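Local atomic coordinates of laminin subunit ALPHA-1 (Mus musculus, PDB entry 2JD4), a protein that forms part of the basement membrane component laminin-111 and probably anchors it to cell surfaces through its C-terminal LG4-5 domains. Residues A[245-250]-A[335-340]. The protein carries 4 engineered substitutions. Sequence-based numbering, arbitrary orientation.
Sequences VDAIGL and QNSLSS. Engineered in segment 335-340: Ser337 (natural residue Cys). With MG (magnesium ion), chain D.
Gly249 and Ser337 bring the two backbones together, their CA atoms 5.0 Å apart, where a type I beta turn from Gln335 to Leu338 lies over the side of strand 247-253 toward which Ala247 CB points. No backbone N-H...O bond joins them; instead, the CA of Gly249 makes a CA-H...O contact with Ser337 O at 3.2 Å. Ser337 O and Leu338 CD2 occupy the side where a side chain on residue 249 would point, so the glycine lets the turn settle this close; Leu338 CD2 also packs 3.7 Å from Leu250 N.

Two side chains supply direct hydrogen bonds to backbone carbonyls, Val245 O just before the strand and Ala247 O within it. Asn336 CG, anti to its backbone N (chi1 -154°), runs alongside Val245, and ND2 donates to Val245 O at 2.8 Å; the N-H...O angle of 157° and in-plane approach to a carbonyl lone pair mark a well-formed bond. The engineered Ser337 gives a weak one, OG to Ala247 O at 2.8 Å, while its OG lies 3.6 Å from Ala247 CB. A water completes the link, donating to Ile248 O and Gln335 OE1 and accepting from Ser337 N.

Beside this interface, Asp246 turns away and binds magnesium through OD2 at 2.2 Å, sharing the ion with Asp319. Within this laminin G domain, the contact joins the loop between strands 322-326 and 347-353 to strand 247-253, which pairs antiparallel with strands 235-241 and 256-262.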
loop_
_atom_site.group_PDB
_atom_site.type_symbol
_atom_site.label_atom_id
_atom_site.label_comp_id
_atom_site.label_asym_id
_atom_site.label_seq_id
_atom_site.Cartn_x
_atom_site.Cartn_y
_atom_site.Cartn_z
ATOM N N VAL A 245 8.740 27.523 12.673
ATOM C CA VAL A 245 9.427 27.879 11.430
ATOM C C VAL A 245 10.056 26.711 10.642
ATOM O O VAL A 245 9.814 26.555 9.440
ATOM C CB VAL A 245 10.533 28.928 11.716
ATOM C CG1 VAL A 245 11.214 29.350 10.418
ATOM C CG2 VAL A 245 9.928 30.143 12.420
ATOM N N ASP A 246 10.876 25.907 11.310
ATOM C CA ASP A 246 11.541 24.774 10.663
ATOM C C ASP A 246 10.574 23.858 9.897
ATOM O O ASP A 246 9.604 23.356 10.468
ATOM C CB ASP A 246 12.308 23.966 11.713
ATOM C CG ASP A 246 13.538 24.701 12.228
ATOM O OD1 ASP A 246 13.607 25.936 12.060
ATOM O OD2 ASP A 246 14.429 24.043 12.799
ATOM N N ALA A 247 10.854 23.635 8.613
ATOM C CA ALA A 247 10.003 22.779 7.781
ATOM C C ALA A 247 10.558 22.528 6.378
ATOM O O ALA A 247 11.455 23.237 5.916
ATOM C CB ALA A 247 8.612 23.395 7.670
ATOM N N ILE A 248 10.025 21.502 5.712
ATOM C CA ILE A 248 10.411 21.170 4.340
ATOM C C ILE A 248 9.142 20.850 3.549
ATOM O O ILE A 248 8.149 20.401 4.123
ATOM C CB ILE A 248 11.361 19.949 4.261
ATOM C CG1 ILE A 248 10.626 18.669 4.662
ATOM C CG2 ILE A 248 12.567 20.168 5.169
ATOM C CD1 ILE A 248 11.422 17.408 4.369
ATOM N N GLY A 249 9.171 21.088 2.241
ATOM C CA GLY A 249 8.005 20.817 1.415
ATOM C C GLY A 249 8.340 20.491 -0.029
ATOM O O GLY A 249 9.348 20.955 -0.559
ATOM N N LEU A 250 7.488 19.680 -0.658
ATOM C CA LEU A 250 7.647 19.275 -2.053
ATOM C C LEU A 250 6.266 19.458 -2.689
ATOM O O LEU A 250 5.277 18.914 -2.193
ATOM C CB LEU A 250 8.069 17.806 -2.122
ATOM C CG LEU A 250 8.838 17.310 -3.347
ATOM C CD1 LEU A 250 10.191 18.005 -3.416
ATOM C CD2 LEU A 250 9.035 15.796 -3.250
ATOM N N GLN A 335 1.970 24.367 7.406
ATOM C CA GLN A 335 3.017 23.814 6.551
ATOM C C GLN A 335 3.856 25.013 6.121
ATOM O O GLN A 335 3.619 25.619 5.073
ATOM C CB GLN A 335 2.417 23.098 5.334
ATOM C CG GLN A 335 1.813 21.711 5.633
ATOM C CD GLN A 335 2.833 20.728 6.227
ATOM O OE1 GLN A 335 4.012 20.762 5.883
ATOM N NE2 GLN A 335 2.371 19.840 7.103
ATOM N N ASN A 336 4.846 25.345 6.945
ATOM C CA ASN A 336 5.680 26.509 6.695
ATOM C C ASN A 336 6.528 26.488 5.434
ATOM O O ASN A 336 6.996 27.542 4.992
ATOM C CB ASN A 336 6.572 26.792 7.908
ATOM C CG ASN A 336 6.956 28.249 8.001
ATOM O OD1 ASN A 336 6.116 29.126 7.793
ATOM N ND2 ASN A 336 8.218 28.522 8.318
ATOM N N SER A 337 6.735 25.307 4.853
ATOM C CA SER A 337 7.523 25.223 3.625
ATOM C C SER A 337 6.733 24.697 2.419
ATOM O O SER A 337 7.236 23.912 1.613
ATOM C CB SER A 337 8.787 24.394 3.856
ATOM O OG SER A 337 9.684 25.095 4.712
ATOM N N LEU A 338 5.486 25.144 2.315
ATOM C CA LEU A 338 4.600 24.806 1.204
ATOM C C LEU A 338 3.830 26.076 0.849
ATOM O O LEU A 338 3.204 26.684 1.712
ATOM C CB LEU A 338 3.612 23.692 1.593
ATOM C CG LEU A 338 4.149 22.255 1.554
ATOM C CD1 LEU A 338 3.065 21.277 2.004
ATOM C CD2 LEU A 338 4.609 21.920 0.132
ATOM N N SER A 339 3.891 26.496 -0.410
ATOM C CA SER A 339 3.157 27.692 -0.819
ATOM C C SER A 339 1.735 27.321 -1.244
ATOM O O SER A 339 0.800 28.123 -1.114
ATOM C CB SER A 339 3.880 28.409 -1.972
ATOM O OG SER A 339 3.958 27.601 -3.135
ATOM N N SER A 340 1.571 26.098 -1.735
ATOM C CA SER A 340 0.269 25.626 -2.186
ATOM C C SER A 340 -0.494 24.857 -1.120
ATOM O O SER A 340 0.088 24.333 -0.168
ATOM C CB SER A 340 0.419 24.733 -3.423
ATOM O OG SER A 340 -0.838 24.176 -3.785
HETATM MG MG MG D . 15.998 24.815 14.174
HETATM O O HOH W 1 15.432 26.887 13.576
HETATM O O HOH W 2 6.100 22.510 4.840
HETATM O O HOH W 3 14.584 24.627 15.572
HETATM O O HOH W 4 17.747 24.974 12.899
#